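PDB 4ZM4: aminotransferase from Streptomyces pactum, which belongs to the class-III aminotransferases, enzymes that depend on pyridoxal phosphate, and binds pyridoxal-5'-phosphate. Local coordinates for residues Gly232-Leu237 with Glu266-Glu271; Phe257-Gly262 with Asn363-Leu368; Glu356-His361 with Arg441-Leu446; Ala372-Ser377 with Ala392-Pro397. The protein carries 1 engineered substitution. One frame throughout, in Å; residues are numbered along the deposited sequence.

Interaction 1: residues Gly232-Leu237 with Glu266-Glu271; sequences GFLQLL and ERYGVE
Leu234 rests its CD1 methyl obliquely against the base of Tyr268, with CD1 4.0 Å from Tyr268 CB. The motif is the first turn of helix 233-244 packed on the Schellman motif that follows helix 263-267, in the large domain of the aminotransferase fold. Gly232 is the N-cap of the first helix. Gly269 turns the chain after the other with a positive phi of 61°, a conformation that costs little without a CB. The turn brings Val270 back toward the first helix, where its two methyls divide the work. CG1 lies 3.8 Å from Leu234 O, while CG2 fits between neighbouring side chains, 4.0 Å from Leu234 CB and 3.7 Å from Gln235 NE2. A branched residue suits this place, because two methyls on one carbon can touch helix backbone and side chains together. Gln235 lies on the solvent-exposed side of the helix. Its chain bends at chi2 (73°), so that CG and CD pass obliquely over the valine methyl and the amide end comes near the turn; CD is 3.9 Å from Val270 CG2. Leucine serves well at 234, since its CG, beside the backbone N (chi1 -63°), carries the branch away from the helix toward the tyrosine. Tyr268 itself leans from CB toward Val365 and Val220, leaving its CB, CG and CD2 near Leu234 CD1. Arg267 CG, from the preceding residue, sits over the centre of one face of the Tyr268 ring, 4.2 Å above its plane.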
loop_
_atom_site.group_PDB
_atom_site.type_symbol
_atom_site.label_atom_id
_atom_site.label_comp_id
_atom_site.label_asym_id
_atom_site.label_seq_id
_atom_site.Cartn_x
_atom_site.Cartn_y
_atom_site.Cartn_z
ATOM N N GLY B 232 20.587 -15.748 22.415
ATOM C CA GLY B 232 21.208 -16.555 21.357
ATOM C C GLY B 232 20.339 -16.976 20.168
ATOM O O GLY B 232 20.854 -17.599 19.225
ATOM N N PHE B 233 19.031 -16.682 20.202
ATOM C CA PHE B 233 18.153 -17.183 19.165
ATOM C C PHE B 233 18.382 -16.506 17.825
ATOM O O PHE B 233 18.499 -17.180 16.800
ATOM C CB PHE B 233 16.697 -17.094 19.569
ATOM C CG PHE B 233 15.799 -17.897 18.697
ATOM C CD1 PHE B 233 15.801 -19.278 18.778
ATOM C CD2 PHE B 233 14.955 -17.279 17.775
ATOM C CE1 PHE B 233 14.932 -20.037 17.995
ATOM C CE2 PHE B 233 14.120 -18.028 16.972
ATOM C CZ PHE B 233 14.100 -19.404 17.083
ATOM N N LEU B 234 18.451 -15.186 17.805
ATOM C CA LEU B 234 18.754 -14.479 16.559
ATOM C C LEU B 234 20.128 -14.864 16.029
ATOM O O LEU B 234 20.326 -14.970 14.814
ATOM C CB LEU B 234 18.662 -12.966 16.733
ATOM C CG LEU B 234 17.275 -12.445 17.100
ATOM C CD1 LEU B 234 17.336 -10.929 17.267
ATOM C CD2 LEU B 234 16.238 -12.838 16.046
ATOM N N GLN B 235 21.089 -15.060 16.924
ATOM C CA GLN B 235 22.437 -15.431 16.520
ATOM C C GLN B 235 22.343 -16.774 15.794
ATOM O O GLN B 235 22.972 -16.977 14.748
ATOM C CB GLN B 235 23.375 -15.512 17.740
ATOM C CG GLN B 235 23.684 -14.154 18.380
ATOM C CD GLN B 235 22.528 -13.522 19.169
ATOM O OE1 GLN B 235 21.461 -14.138 19.388
ATOM N NE2 GLN B 235 22.758 -12.312 19.651
ATOM N N LEU B 236 21.567 -17.682 16.379
ATOM C CA LEU B 236 21.390 -19.011 15.841
ATOM C C LEU B 236 20.765 -18.950 14.464
ATOM O O LEU B 236 21.175 -19.699 13.565
ATOM C CB LEU B 236 20.529 -19.869 16.778
ATOM C CG LEU B 236 20.234 -21.301 16.305
ATOM C CD1 LEU B 236 21.506 -22.111 16.117
ATOM C CD2 LEU B 236 19.303 -22.006 17.290
ATOM N N LEU B 237 19.776 -18.072 14.299
ATOM C CA LEU B 237 19.094 -17.905 13.023
ATOM C C LEU B 237 20.033 -17.449 11.958
ATOM O O LEU B 237 20.055 -17.979 10.851
ATOM C CB LEU B 237 17.964 -16.885 13.136
ATOM C CG LEU B 237 16.541 -17.395 13.192
ATOM C CD1 LEU B 237 15.613 -16.196 13.398
ATOM C CD2 LEU B 237 16.170 -18.137 11.902
ATOM N N GLU B 266 20.482 -3.488 15.443
ATOM C CA GLU B 266 21.491 -2.788 16.195
ATOM C C GLU B 266 21.403 -3.221 17.630
ATOM O O GLU B 266 22.416 -3.529 18.259
ATOM C CB GLU B 266 21.243 -1.270 16.104
ATOM C CG GLU B 266 22.259 -0.365 16.766
ATOM C CD GLU B 266 21.974 1.103 16.486
ATOM O OE1 GLU B 266 22.513 1.660 15.487
ATOM O OE2 GLU B 266 21.200 1.718 17.247
ATOM N N ARG B 267 20.195 -3.211 18.172
ATOM C CA ARG B 267 20.010 -3.501 19.584
ATOM C C ARG B 267 20.580 -4.869 19.936
ATOM O O ARG B 267 21.196 -5.004 20.984
ATOM C CB ARG B 267 18.539 -3.440 19.947
ATOM C CG ARG B 267 18.254 -3.668 21.408
ATOM C CD ARG B 267 16.795 -3.375 21.704
ATOM N NE ARG B 267 16.519 -3.465 23.135
ATOM C CZ ARG B 267 16.027 -2.484 23.894
ATOM N NH1 ARG B 267 15.718 -1.294 23.399
ATOM N NH2 ARG B 267 15.827 -2.705 25.186
ATOM N N TYR B 268 20.394 -5.868 19.063
ATOM C CA TYR B 268 20.815 -7.220 19.380
ATOM C C TYR B 268 22.084 -7.647 18.644
ATOM O O TYR B 268 22.537 -8.779 18.809
ATOM C CB TYR B 268 19.675 -8.210 19.135
ATOM C CG TYR B 268 18.429 -7.945 19.975
ATOM C CD1 TYR B 268 18.400 -8.284 21.324
ATOM C CD2 TYR B 268 17.281 -7.364 19.413
ATOM C CE1 TYR B 268 17.273 -8.048 22.099
ATOM C CE2 TYR B 268 16.140 -7.132 20.180
ATOM C CZ TYR B 268 16.152 -7.453 21.534
ATOM O OH TYR B 268 15.051 -7.229 22.335
ATOM N N GLY B 269 22.660 -6.749 17.856
ATOM C CA GLY B 269 23.916 -7.013 17.163
ATOM C C GLY B 269 23.898 -8.176 16.177
ATOM O O GLY B 269 24.859 -8.941 16.091
ATOM N N VAL B 270 22.803 -8.341 15.452
ATOM C CA VAL B 270 22.698 -9.408 14.426
ATOM C C VAL B 270 22.179 -8.771 13.148
ATOM O O VAL B 270 21.153 -8.110 13.163
ATOM C CB VAL B 270 21.732 -10.522 14.857
ATOM C CG1 VAL B 270 21.566 -11.568 13.764
ATOM C CG2 VAL B 270 22.229 -11.161 16.129
ATOM N N GLU B 271 22.883 -8.999 12.047
ATOM C CA GLU B 271 22.572 -8.349 10.796
ATOM C C GLU B 271 21.937 -9.352 9.842
ATOM O O GLU B 271 22.537 -10.388 9.536
ATOM C CB GLU B 271 23.819 -7.757 10.181
ATOM C CG GLU B 271 23.543 -6.826 9.017
ATOM C CD GLU B 271 24.817 -6.180 8.493
ATOM O OE1 GLU B 271 25.457 -5.398 9.259
ATOM O OE2 GLU B 271 25.189 -6.467 7.337
#

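Interaction 2: residues Phe257-Gly262 with Asn363-Leu368; sequences FRVARG and NRVGTL
The 363-368 segment ends strand 360-365 in a type II' beta turn from Val365 to Leu368, closed by Val365 N to Leu368 O at 2.9 Å and by the return bond from Leu368 N to Val365 O; it is the tip of a hairpin. Gly366 is the second residue of the turn (i+1), with phi 67° and psi -123°, which a residue without a CB adopts readily. This tip meets the irregular loop 257-262, with Val259 CA 5.5 Å from Gly366 CA. Val259 CG1 touches two apolar partners, 3.7 Å from Val365 CG1 and 3.8 Å from Leu368 CD2. Arg258 bends at chi2 and chi3, laying its CG 3.8 Å from Leu368 CD1 and bringing its guanidinium edge to Thr367. There NH1 gives a hydrogen bond of 2.8 Å to Thr367 OG1, close to the guanidinium plane and fairly straight at 154°. Threonine suits this, its OG1 standing between backbone N and carbonyl carbon, hydroxyl presented to that edge. The same NH1 also bonds to Leu423 O, and NH2 to Gly68 O. Across the turn, Arg364 NH1 reaches a lone pair of Gly366 O at 2.9 Å, while its other nitrogens form salt bridges with Glu346 and Glu339. The chemistry implies a buried arginine whose aliphatic part is met by leucine and whose NH1 and NH2 are answered by neutral oxygens, a grip that should fix the guanidinium's rotation.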
loop_
_atom_site.group_PDB
_atom_site.type_symbol
_atom_site.label_atom_id
_atom_site.label_comp_id
_atom_site.label_asym_id
_atom_site.label_seq_id
_atom_site.Cartn_x
_atom_site.Cartn_y
_atom_site.Cartn_z
ATOM N N PHE B 257 13.667 1.796 13.957
ATOM C CA PHE B 257 13.636 3.141 14.553
ATOM C C PHE B 257 12.775 3.236 15.782
ATOM O O PHE B 257 12.377 4.339 16.180
ATOM C CB PHE B 257 13.182 4.197 13.556
ATOM C CG PHE B 257 13.739 4.007 12.179
ATOM C CD1 PHE B 257 15.046 4.354 11.884
ATOM C CD2 PHE B 257 12.955 3.455 11.181
ATOM C CE1 PHE B 257 15.548 4.150 10.620
ATOM C CE2 PHE B 257 13.457 3.274 9.908
ATOM C CZ PHE B 257 14.747 3.622 9.628
ATOM N N ARG B 258 12.546 2.118 16.459
ATOM C CA ARG B 258 11.687 2.100 17.660
ATOM C C ARG B 258 12.442 1.550 18.885
ATOM O O ARG B 258 12.513 2.218 19.919
ATOM C CB ARG B 258 10.438 1.267 17.336
ATOM C CG ARG B 258 9.653 0.706 18.500
ATOM C CD ARG B 258 8.895 1.754 19.267
ATOM N NE ARG B 258 7.810 2.381 18.501
ATOM C CZ ARG B 258 6.981 3.295 19.009
ATOM N NH1 ARG B 258 7.064 3.647 20.296
ATOM N NH2 ARG B 258 6.043 3.852 18.250
ATOM N N VAL B 259 12.960 0.327 18.766
ATOM C CA VAL B 259 13.667 -0.333 19.886
ATOM C C VAL B 259 15.098 0.180 20.014
ATOM O O VAL B 259 15.719 0.006 21.048
ATOM C CB VAL B 259 13.681 -1.875 19.779
ATOM C CG1 VAL B 259 12.267 -2.405 19.771
ATOM C CG2 VAL B 259 14.404 -2.326 18.519
ATOM N N ALA B 260 15.555 0.871 18.981
ATOM C CA ALA B 260 16.857 1.546 18.923
ATOM C C ALA B 260 16.855 2.330 17.624
ATOM O O ALA B 260 15.961 2.166 16.785
ATOM C CB ALA B 260 17.980 0.534 18.909
ATOM N N ARG B 261 17.831 3.196 17.439
ATOM C CA ARG B 261 17.889 4.004 16.211
ATOM C C ARG B 261 18.006 3.105 14.966
ATOM O O ARG B 261 17.314 3.302 13.969
ATOM C CB ARG B 261 19.058 4.990 16.302
ATOM C CG ARG B 261 18.939 6.162 15.340
ATOM C CD ARG B 261 20.142 7.082 15.414
ATOM N NE ARG B 261 21.300 6.528 14.711
ATOM C CZ ARG B 261 22.312 7.238 14.221
ATOM N NH1 ARG B 261 23.288 6.608 13.595
ATOM N NH2 ARG B 261 22.358 8.537 14.345
ATOM N N GLY B 262 18.868 2.097 15.052
ATOM C CA GLY B 262 19.054 1.100 13.999
ATOM C C GLY B 262 18.260 -0.182 14.209
ATOM O O GLY B 262 18.628 -1.248 13.706
ATOM N N ASN B 363 5.563 -7.289 29.242
ATOM C CA ASN B 363 6.847 -7.358 28.545
ATOM C C ASN B 363 7.133 -5.993 27.918
ATOM O O ASN B 363 6.232 -5.345 27.442
ATOM C CB ASN B 363 6.856 -8.425 27.438
ATOM C CG ASN B 363 6.872 -9.862 27.967
ATOM O OD1 ASN B 363 6.179 -10.735 27.418
ATOM N ND2 ASN B 363 7.701 -10.138 28.964
ATOM N N ARG B 364 8.382 -5.570 27.933
ATOM C CA ARG B 364 8.719 -4.308 27.361
ATOM C C ARG B 364 10.069 -4.321 26.632
ATOM O O ARG B 364 11.032 -4.922 27.087
ATOM C CB ARG B 364 8.726 -3.237 28.451
ATOM C CG ARG B 364 8.887 -1.810 27.908
ATOM C CD ARG B 364 8.755 -0.764 29.014
ATOM N NE ARG B 364 9.852 -0.843 29.977
ATOM C CZ ARG B 364 11.083 -0.373 29.776
ATOM N NH1 ARG B 364 11.413 0.214 28.634
ATOM N NH2 ARG B 364 11.999 -0.492 30.741
ATOM N N VAL B 365 10.122 -3.661 25.482
ATOM C CA VAL B 365 11.365 -3.389 24.809
ATOM C C VAL B 365 11.252 -1.928 24.360
ATOM O O VAL B 365 10.593 -1.619 23.334
ATOM C CB VAL B 365 11.617 -4.330 23.604
ATOM C CG1 VAL B 365 12.971 -4.040 22.990
ATOM C CG2 VAL B 365 11.544 -5.796 24.010
ATOM N N GLY B 366 11.853 -1.044 25.168
ATOM C CA GLY B 366 11.795 0.363 24.966
ATOM C C GLY B 366 10.376 0.835 25.174
ATOM O O GLY B 366 9.788 0.606 26.219
ATOM N N THR B 367 9.817 1.474 24.147
ATOM C CA THR B 367 8.462 1.992 24.197
ATOM C C THR B 367 7.438 1.013 23.611
ATOM O O THR B 367 6.264 1.356 23.437
ATOM C CB THR B 367 8.400 3.343 23.447
ATOM O OG1 THR B 367 9.097 3.258 22.194
ATOM C CG2 THR B 367 9.032 4.416 24.287
ATOM N N LEU B 368 7.895 -0.181 23.262
ATOM C CA LEU B 368 7.029 -1.267 22.783
ATOM C C LEU B 368 6.727 -2.068 24.039
ATOM O O LEU B 368 7.640 -2.385 24.815
ATOM C CB LEU B 368 7.801 -2.117 21.817
ATOM C CG LEU B 368 7.307 -2.508 20.454
ATOM C CD1 LEU B 368 6.689 -1.362 19.695
ATOM C CD2 LEU B 368 8.494 -3.047 19.699
#

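Interaction 3: residues Glu356-His361 with Arg441-Leu446; sequences EKRPVH and RSLVGL
One ordered water joins the segments: it accepts from Arg358 NE at 2.7 Å and donates to Leu443 O at 2.5 Å. That carbonyl, at the end of helix 429-444, also receives Leu446 N, so two donors grip it. Beside the water, Leu446 lays CD2 over the centre of one face of the Arg358 guanidinium, 3.8 Å above its plane, while its CB is 3.6 Å from NH2; the N-H bonds lie in the plane, so the face tolerates a methyl. Leu443 spreads its methyls between two long chains, CD1 lying 3.9 Å from Glu356 CG and CD2 4.0 Å from Arg358 CG. These contacts belong to the C-terminal part of the aminotransferase fold, where helix 334-355 gives way through a Schellman motif at Lys357 to strand 360-365. The positive phi of Lys357 (59°) turns the chain so that Glu356 and Arg358 both lean on the last helix. Arg358 bends at chi2 (-76°) and then runs extended, which places NE at the water, whereas Glu356, bent likewise, brings OE1 to 3.6 Å from Val444 CG2. Farther out, Phe353 touches Arg358 and Leu443, Leu402 of helix 396-408 also meets Leu443, and Arg401 NH1 holds Leu446 O.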
loop_
_atom_site.group_PDB
_atom_site.type_symbol
_atom_site.label_atom_id
_atom_site.label_comp_id
_atom_site.label_asym_id
_atom_site.label_seq_id
_atom_site.Cartn_x
_atom_site.Cartn_y
_atom_site.Cartn_z
ATOM N N GLU B 356 -3.805 -3.508 43.638
ATOM C CA GLU B 356 -5.123 -4.129 43.458
ATOM C C GLU B 356 -5.090 -5.646 43.571
ATOM O O GLU B 356 -6.133 -6.284 43.524
ATOM C CB GLU B 356 -5.709 -3.724 42.096
ATOM C CG GLU B 356 -5.943 -2.215 42.007
ATOM C CD GLU B 356 -6.813 -1.684 43.124
ATOM O OE1 GLU B 356 -7.862 -2.317 43.407
ATOM O OE2 GLU B 356 -6.439 -0.647 43.714
ATOM N N LYS B 357 -3.903 -6.224 43.684
ATOM C CA LYS B 357 -3.742 -7.675 43.758
ATOM C C LYS B 357 -4.319 -8.399 42.523
ATOM O O LYS B 357 -4.906 -9.477 42.637
ATOM C CB LYS B 357 -4.332 -8.216 45.066
ATOM C CG LYS B 357 -3.829 -7.471 46.293
ATOM C CD LYS B 357 -4.226 -8.149 47.596
ATOM C CE LYS B 357 -3.826 -7.304 48.809
ATOM N NZ LYS B 357 -3.887 -8.075 50.084
ATOM N N ARG B 358 -4.105 -7.809 41.347
ATOM C CA ARG B 358 -4.430 -8.432 40.074
ATOM C C ARG B 358 -3.140 -8.916 39.442
ATOM O O ARG B 358 -2.275 -8.096 39.141
ATOM C CB ARG B 358 -5.071 -7.411 39.128
ATOM C CG ARG B 358 -6.406 -6.890 39.596
ATOM C CD ARG B 358 -7.483 -7.930 39.370
ATOM N NE ARG B 358 -8.813 -7.414 39.667
ATOM C CZ ARG B 358 -9.920 -8.124 39.510
ATOM N NH1 ARG B 358 -9.869 -9.370 39.052
ATOM N NH2 ARG B 358 -11.079 -7.591 39.822
ATOM N N PRO B 359 -2.999 -10.235 39.224
ATOM C CA PRO B 359 -1.812 -10.654 38.505
ATOM C C PRO B 359 -1.808 -10.136 37.060
ATOM O O PRO B 359 -2.848 -10.065 36.395
ATOM C CB PRO B 359 -1.857 -12.182 38.573
ATOM C CG PRO B 359 -3.264 -12.536 38.913
ATOM C CD PRO B 359 -3.812 -11.375 39.688
ATOM N N VAL B 360 -0.625 -9.764 36.582
ATOM C CA VAL B 360 -0.471 -9.169 35.258
ATOM C C VAL B 360 0.864 -9.651 34.662
ATOM O O VAL B 360 1.830 -9.836 35.386
ATOM C CB VAL B 360 -0.503 -7.644 35.389
ATOM C CG1 VAL B 360 0.758 -7.139 36.080
ATOM C CG2 VAL B 360 -0.680 -6.984 34.041
ATOM N N HIS B 361 0.903 -9.863 33.347
ATOM C CA HIS B 361 2.166 -10.047 32.648
ATOM C C HIS B 361 2.462 -8.830 31.794
ATOM O O HIS B 361 1.582 -8.354 31.063
ATOM C CB HIS B 361 2.157 -11.285 31.764
ATOM C CG HIS B 361 3.520 -11.661 31.266
ATOM N ND1 HIS B 361 4.400 -12.400 32.022
ATOM C CD2 HIS B 361 4.167 -11.375 30.109
ATOM C CE1 HIS B 361 5.527 -12.562 31.353
ATOM N NE2 HIS B 361 5.409 -11.959 30.183
ATOM N N ARG B 441 -8.883 3.039 38.741
ATOM C CA ARG B 441 -10.337 3.166 38.761
ATOM C C ARG B 441 -11.018 2.050 37.956
ATOM O O ARG B 441 -12.011 1.479 38.401
ATOM C CB ARG B 441 -10.752 4.561 38.261
ATOM C CG ARG B 441 -11.084 5.534 39.393
ATOM C CD ARG B 441 -10.649 6.981 39.183
ATOM N NE ARG B 441 -10.672 7.387 37.782
ATOM C CZ ARG B 441 -9.755 8.166 37.198
ATOM N NH1 ARG B 441 -8.720 8.651 37.886
ATOM N NH2 ARG B 441 -9.868 8.460 35.903
ATOM N N SER B 442 -10.444 1.688 36.811
ATOM C CA SER B 442 -11.014 0.643 35.978
ATOM C C SER B 442 -10.912 -0.736 36.640
ATOM O O SER B 442 -11.822 -1.563 36.512
ATOM C CB SER B 442 -10.335 0.630 34.600
ATOM O OG SER B 442 -10.380 1.925 34.018
ATOM N N LEU B 443 -9.813 -1.005 37.331
ATOM C CA LEU B 443 -9.651 -2.318 37.974
ATOM C C LEU B 443 -10.655 -2.481 39.104
ATOM O O LEU B 443 -11.160 -3.565 39.327
ATOM C CB LEU B 443 -8.218 -2.539 38.494
ATOM C CG LEU B 443 -7.113 -2.778 37.477
ATOM C CD1 LEU B 443 -5.755 -2.644 38.148
ATOM C CD2 LEU B 443 -7.240 -4.128 36.782
ATOM N N VAL B 444 -10.934 -1.397 39.816
ATOM C CA VAL B 444 -11.870 -1.449 40.940
ATOM C C VAL B 444 -13.275 -1.809 40.434
ATOM O O VAL B 444 -14.031 -2.481 41.142
ATOM C CB VAL B 444 -11.822 -0.145 41.785
ATOM C CG1 VAL B 444 -12.851 -0.168 42.906
ATOM C CG2 VAL B 444 -10.431 0.054 42.387
ATOM N N GLY B 445 -13.598 -1.422 39.195
ATOM C CA GLY B 445 -14.873 -1.790 38.560
ATOM C C GLY B 445 -14.930 -3.197 37.955
ATOM O O GLY B 445 -15.951 -3.612 37.406
ATOM N N LEU B 446 -13.824 -3.925 38.028
ATOM C CA LEU B 446 -13.703 -5.225 37.366
ATOM C C LEU B 446 -14.376 -6.315 38.192
ATOM O O LEU B 446 -14.712 -7.356 37.660
ATOM C CB LEU B 446 -12.222 -5.555 37.130
ATOM C CG LEU B 446 -11.816 -6.518 36.011
ATOM C CD1 LEU B 446 -12.243 -6.023 34.641
ATOM C CD2 LEU B 446 -10.317 -6.735 36.017
HETATM O O HOH W 1 -9.790 -5.122 40.707
#

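Interaction 4: residues Ala372-Ser377 with Ala392-Pro397; sequences ALLKGS and ALVDFP
Val394 is the bump at the heart of this contact, a single beta bridge in which it faces Leu374 with their CA atoms 4.4 Å apart. The motif joins the end of strand 368-373, part of the small three-stranded antiparallel sheet, to the linker between helices 387-393 and 396-408. Two nearly linear backbone bonds flank the pair, Asp395 N to Leu373 O and Lys375 N to Leu393 O, each 2.9 Å, so that Leu374 and Val394 form a non-hydrogen-bonded pair of antiparallel type. The chains run 94° apart end to end, consistent with a bridge of a single step. Val394 CG2 fills the hollow bounded by Ala372 CB at 3.8 Å and Leu374 CD2 at 4.2 Å; the small alanine lets the valine come close. Its other methyl, CG1, sits over the centre of a face of the Phe396 ring. The Leu374 and Leu393 side chains run alongside one another in the same direction, with Leu374 CD2 3.8 Å from Leu393 CB. Asp395, whose CG is anti to the backbone N, sets CB against Leu373 O and Lys375 N and turns its carboxylate to Arg398, its salt-bridge partner, while capping the start of the second helix. A long residue with a donor at its tip suits position 375, because it can reach past the bridge to another carbonyl. The lysine chain, extended beyond CG, passes across the carbonyls of Val394 and Ala392, CE lying 3.4 Å from Val394 O. At its tip, NZ bonds to Ala392 O at 3.1 Å, approaching from 32° above the carbonyl plane.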
loop_
_atom_site.group_PDB
_atom_site.type_symbol
_atom_site.label_atom_id
_atom_site.label_comp_id
_atom_site.label_asym_id
_atom_site.label_seq_id
_atom_site.Cartn_x
_atom_site.Cartn_y
_atom_site.Cartn_z
ATOM N N ALA B 372 -0.985 -7.612 29.977
ATOM C CA ALA B 372 -2.002 -8.621 29.939
ATOM C C ALA B 372 -2.384 -9.049 31.349
ATOM O O ALA B 372 -1.542 -9.399 32.153
ATOM C CB ALA B 372 -1.508 -9.824 29.128
ATOM N N LEU B 373 -3.681 -9.064 31.599
ATOM C CA LEU B 373 -4.264 -9.486 32.838
ATOM C C LEU B 373 -4.294 -11.011 32.844
ATOM O O LEU B 373 -4.761 -11.633 31.889
ATOM C CB LEU B 373 -5.679 -8.915 32.899
ATOM C CG LEU B 373 -6.513 -8.824 34.154
ATOM C CD1 LEU B 373 -5.830 -8.035 35.240
ATOM C CD2 LEU B 373 -7.808 -8.130 33.792
ATOM N N LEU B 374 -3.784 -11.621 33.914
ATOM C CA LEU B 374 -3.641 -13.073 33.987
ATOM C C LEU B 374 -4.792 -13.779 34.701
ATOM O O LEU B 374 -5.484 -13.194 35.513
ATOM C CB LEU B 374 -2.319 -13.422 34.678
ATOM C CG LEU B 374 -1.055 -12.821 34.077
ATOM C CD1 LEU B 374 0.175 -13.338 34.789
ATOM C CD2 LEU B 374 -0.948 -13.123 32.585
ATOM N N LYS B 375 -4.991 -15.052 34.384
ATOM C CA LYS B 375 -5.976 -15.896 35.090
ATOM C C LYS B 375 -5.563 -16.073 36.547
ATOM O O LYS B 375 -4.378 -16.094 36.869
ATOM C CB LYS B 375 -6.050 -17.285 34.452
ATOM C CG LYS B 375 -6.608 -17.305 33.046
ATOM C CD LYS B 375 -6.261 -18.614 32.364
ATOM C CE LYS B 375 -6.999 -18.766 31.048
ATOM N NZ LYS B 375 -6.443 -19.925 30.294
ATOM N N GLY B 376 -6.531 -16.212 37.433
ATOM C CA GLY B 376 -6.238 -16.441 38.844
ATOM C C GLY B 376 -5.423 -17.716 38.986
ATOM O O GLY B 376 -4.572 -17.818 39.875
ATOM N N SER B 377 -5.657 -18.671 38.078
ATOM C CA SER B 377 -4.934 -19.963 38.064
ATOM C C SER B 377 -3.610 -19.910 37.296
ATOM O O SER B 377 -2.988 -20.943 37.085
ATOM C CB SER B 377 -5.804 -21.075 37.434
ATOM O OG SER B 377 -5.626 -21.115 36.013
ATOM N N ALA B 392 -1.844 -18.734 27.135
ATOM C CA ALA B 392 -2.412 -19.654 28.118
ATOM C C ALA B 392 -2.523 -19.021 29.492
ATOM O O ALA B 392 -3.355 -19.416 30.258
ATOM C CB ALA B 392 -1.604 -20.943 28.184
ATOM N N LEU B 393 -1.676 -18.048 29.801
ATOM C CA LEU B 393 -1.703 -17.367 31.106
ATOM C C LEU B 393 -2.751 -16.288 31.198
ATOM O O LEU B 393 -3.096 -15.840 32.307
ATOM C CB LEU B 393 -0.355 -16.711 31.392
ATOM C CG LEU B 393 0.910 -17.606 31.343
ATOM C CD1 LEU B 393 2.163 -16.775 31.587
ATOM C CD2 LEU B 393 0.832 -18.733 32.353
ATOM N N VAL B 394 -3.303 -15.904 30.051
ATOM C CA VAL B 394 -4.045 -14.651 29.937
ATOM C C VAL B 394 -5.547 -14.849 30.081
ATOM O O VAL B 394 -6.108 -15.820 29.612
ATOM C CB VAL B 394 -3.728 -13.939 28.607
ATOM C CG1 VAL B 394 -4.650 -12.751 28.391
ATOM C CG2 VAL B 394 -2.287 -13.481 28.589
ATOM N N ASP B 395 -6.180 -13.924 30.780
ATOM C CA ASP B 395 -7.617 -13.925 30.974
ATOM C C ASP B 395 -8.237 -12.950 29.983
ATOM O O ASP B 395 -8.425 -11.769 30.289
ATOM C CB ASP B 395 -7.940 -13.499 32.420
ATOM C CG ASP B 395 -9.423 -13.633 32.763
ATOM O OD1 ASP B 395 -10.250 -13.716 31.837
ATOM O OD2 ASP B 395 -9.739 -13.656 33.970
ATOM N N PHE B 396 -8.543 -13.435 28.785
ATOM C CA PHE B 396 -9.007 -12.563 27.677
ATOM C C PHE B 396 -10.322 -11.849 27.939
ATOM O O PHE B 396 -10.425 -10.653 27.664
ATOM C CB PHE B 396 -9.022 -13.318 26.340
ATOM C CG PHE B 396 -7.649 -13.574 25.784
ATOM C CD1 PHE B 396 -6.963 -12.586 25.106
ATOM C CD2 PHE B 396 -7.013 -14.794 25.989
ATOM C CE1 PHE B 396 -5.678 -12.810 24.611
ATOM C CE2 PHE B 396 -5.732 -15.023 25.505
ATOM C CZ PHE B 396 -5.068 -14.034 24.809
ATOM N N PRO B 397 -11.334 -12.547 28.458
ATOM C CA PRO B 397 -12.586 -11.832 28.738
ATOM C C PRO B 397 -12.445 -10.714 29.762
ATOM O O PRO B 397 -13.050 -9.654 29.581
ATOM C CB PRO B 397 -13.511 -12.930 29.269
ATOM C CG PRO B 397 -12.999 -14.184 28.605
ATOM C CD PRO B 397 -11.509 -14.009 28.527
#

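Interactions 1 and 2 touch: Arg267 NH1 lies 2.7 Å from Val259 O, probably hydrogen-bonded, and its CZ packs 3.5 Å from Val365 CG1, tying the helix end of the first to both the loop and the hairpin of the second. Interaction 2 lies nearer the bound P3B, about 9 Å from the side chain of Leu368, against about 13 Å from that of Leu234 in interaction 1. The hairpin strands 360-365 and 368-373 lead outward to interactions 3 and 4, whose centres lie about 12 Å apart and about 26 and 25 Å from that of interaction 2. There His361 N and Ala372 O, 2.8 Å apart, probably bond between the strands, interaction 4 being nested inside interaction 3's loop.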